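Local coordinates for NAP1-binding protein 2 (Saccharomyces cerevisiae, PDB 1YN8), which is an adaptor that links the PTC1 phosphatase to the PBS2 kinase and negatively regulates the high-osmolarity glycerol pathway, and is represented here by its SH3 domain, at residues Gly35-Glu40 and Val50-Val55. Sequence-based numbering, arbitrary orientation.
Sequences GWLVAE and VPEEFV
The open end of the antiparallel hairpin of strands 36-40 and 47-51 brings L37 against V50, E52 and V55. L37 and V50 are a hydrogen-bonded pair: L37 N donates to V50 O (3.0 Å), and V50 N to L37 O (2.9 Å), both nearly straight. Beyond the non-hydrogen-bonded pair W36-P51, E52 N hydrogen-bonds to G35 O at 3.0 Å, from above the carbonyl plane, 63° out of it. L37 has CG anti to its carbonyl carbon (chi1 -55°), which lays the isobutyl group across the E52 side chain at about a right angle, L37 CG 3.9 Å from E52 CA, while L37 CD1 meets V55 CG2 at 3.7 Å. An alanine in place of L37 takes away the methyl that meets V55 CG2 and would probably open a gap over E52 and beside V55. V50 CG2 touches L37 CB and, at 4.2 Å, A39 CB; L37 and A39 also pack on I28. The W36 indole lies on the face opposite L37 and V50, its CE3 3.5 Å from V50 O and CZ3 4.3 Å from P51 CD. F54 N hydrogen-bonds to P51 O, and P51 CG lies over one face of the F54 ring. W36, P51 and F54, with Y8 and F10, match the conserved aromatic and proline positions of the SH3 ligand-binding surface, where proline-rich peptides probably bind, with L37, A39 and V50 facing the core behind it.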
loop_
_atom_site.group_PDB
_atom_site.type_symbol
_atom_site.label_atom_id
_atom_site.label_comp_id
_atom_site.label_asym_id
_atom_site.label_seq_id
_atom_site.Cartn_x
_atom_site.Cartn_y
_atom_site.Cartn_z
ATOM N N GLY A 35 9.870 5.491 -4.860
ATOM C CA GLY A 35 8.918 4.609 -5.519
ATOM C C GLY A 35 8.277 3.550 -4.647
ATOM O O GLY A 35 7.441 2.795 -5.145
ATOM N N TRP A 36 8.605 3.515 -3.343
ATOM C CA TRP A 36 8.084 2.485 -2.426
ATOM C C TRP A 36 7.542 3.072 -1.107
ATOM O O TRP A 36 8.275 3.773 -0.393
ATOM C CB TRP A 36 9.197 1.456 -2.105
ATOM C CG TRP A 36 9.654 0.597 -3.301
ATOM C CD1 TRP A 36 10.853 0.647 -3.949
ATOM C CD2 TRP A 36 8.898 -0.441 -3.935
ATOM N NE1 TRP A 36 10.890 -0.293 -4.968
ATOM C CE2 TRP A 36 9.703 -0.974 -4.975
ATOM C CE3 TRP A 36 7.622 -0.979 -3.719
ATOM C CZ2 TRP A 36 9.265 -2.012 -5.793
ATOM C CZ3 TRP A 36 7.186 -2.026 -4.550
ATOM C CH2 TRP A 36 7.995 -2.519 -5.553
ATOM N N LEU A 37 6.288 2.716 -0.807
ATOM C CA LEU A 37 5.665 3.007 0.471
ATOM C C LEU A 37 5.506 1.705 1.296
ATOM O O LEU A 37 5.269 0.624 0.723
ATOM C CB LEU A 37 4.290 3.656 0.247
ATOM C CG LEU A 37 4.242 4.925 -0.625
ATOM C CD1 LEU A 37 2.799 5.335 -0.746
ATOM C CD2 LEU A 37 5.065 6.048 -0.056
ATOM N N VAL A 38 5.579 1.837 2.627
ATOM C CA VAL A 38 5.193 0.778 3.559
ATOM C C VAL A 38 3.733 1.035 3.985
ATOM O O VAL A 38 3.403 2.087 4.575
ATOM C CB VAL A 38 6.082 0.717 4.827
ATOM C CG1 VAL A 38 5.560 -0.366 5.799
ATOM C CG2 VAL A 38 7.515 0.418 4.479
ATOM N N ALA A 39 2.893 0.057 3.699
ATOM C CA ALA A 39 1.456 0.129 3.896
ATOM C C ALA A 39 0.955 -1.011 4.774
ATOM O O ALA A 39 1.555 -2.099 4.799
ATOM C CB ALA A 39 0.770 0.095 2.573
ATOM N N GLU A 40 -0.114 -0.749 5.532
ATOM C CA GLU A 40 -0.895 -1.817 6.170
ATOM C C GLU A 40 -2.294 -1.932 5.537
ATOM O O GLU A 40 -2.844 -0.950 4.971
ATOM C CB GLU A 40 -0.956 -1.708 7.716
ATOM C CG GLU A 40 -1.613 -0.486 8.275
ATOM C CD GLU A 40 -1.604 -0.401 9.837
ATOM O OE1 GLU A 40 -0.687 -0.911 10.529
ATOM O OE2 GLU A 40 -2.580 0.176 10.365
ATOM N N VAL A 50 4.432 -1.356 -1.234
ATOM C CA VAL A 50 3.593 -1.123 -2.428
ATOM C C VAL A 50 4.195 0.028 -3.279
ATOM O O VAL A 50 4.893 0.905 -2.738
ATOM C CB VAL A 50 2.142 -0.775 -2.041
ATOM C CG1 VAL A 50 1.558 -1.897 -1.129
ATOM C CG2 VAL A 50 2.052 0.622 -1.358
ATOM N N PRO A 51 3.893 0.052 -4.586
ATOM C CA PRO A 51 4.385 1.167 -5.398
ATOM C C PRO A 51 3.767 2.534 -4.979
ATOM O O PRO A 51 2.559 2.621 -4.775
ATOM C CB PRO A 51 3.936 0.794 -6.825
ATOM C CG PRO A 51 3.627 -0.693 -6.785
ATOM C CD PRO A 51 3.117 -0.905 -5.394
ATOM N N GLU A 52 4.604 3.580 -4.925
ATOM C CA GLU A 52 4.161 4.936 -4.572
ATOM C C GLU A 52 3.027 5.460 -5.480
ATOM O O GLU A 52 2.090 6.158 -5.013
ATOM C CB GLU A 52 5.348 5.886 -4.614
ATOM C CG GLU A 52 5.095 7.240 -3.971
ATOM C CD GLU A 52 6.329 8.127 -3.992
ATOM O OE1 GLU A 52 7.276 7.829 -4.744
ATOM O OE2 GLU A 52 6.328 9.142 -3.270
ATOM N N GLU A 53 3.113 5.139 -6.774
ATOM C CA GLU A 53 2.099 5.606 -7.744
ATOM C C GLU A 53 0.766 4.792 -7.776
ATOM O O GLU A 53 -0.134 5.119 -8.574
ATOM C CB GLU A 53 2.711 5.662 -9.159
ATOM C CG GLU A 53 3.886 6.700 -9.337
ATOM C CD GLU A 53 3.553 8.105 -8.807
ATOM O OE1 GLU A 53 2.541 8.691 -9.265
ATOM O OE2 GLU A 53 4.301 8.619 -7.926
ATOM N N PHE A 54 0.647 3.729 -6.963
ATOM C CA PHE A 54 -0.530 2.842 -6.953
ATOM C C PHE A 54 -1.523 3.187 -5.818
ATOM O O PHE A 54 -2.524 2.484 -5.646
ATOM C CB PHE A 54 -0.111 1.364 -6.814
ATOM C CG PHE A 54 0.242 0.666 -8.136
ATOM C CD1 PHE A 54 1.194 1.210 -9.001
ATOM C CD2 PHE A 54 -0.342 -0.555 -8.485
ATOM C CE1 PHE A 54 1.546 0.570 -10.184
ATOM C CE2 PHE A 54 -0.000 -1.198 -9.690
ATOM C CZ PHE A 54 0.951 -0.630 -10.522
ATOM N N VAL A 55 -1.226 4.232 -5.031
ATOM C CA VAL A 55 -2.193 4.698 -3.994
ATOM C C VAL A 55 -2.488 6.189 -4.066
ATOM O O VAL A 55 -1.644 6.960 -4.561
ATOM C CB VAL A 55 -1.763 4.347 -2.528
ATOM C CG1 VAL A 55 -1.373 2.890 -2.395
ATOM C CG2 VAL A 55 -0.669 5.288 -1.996
#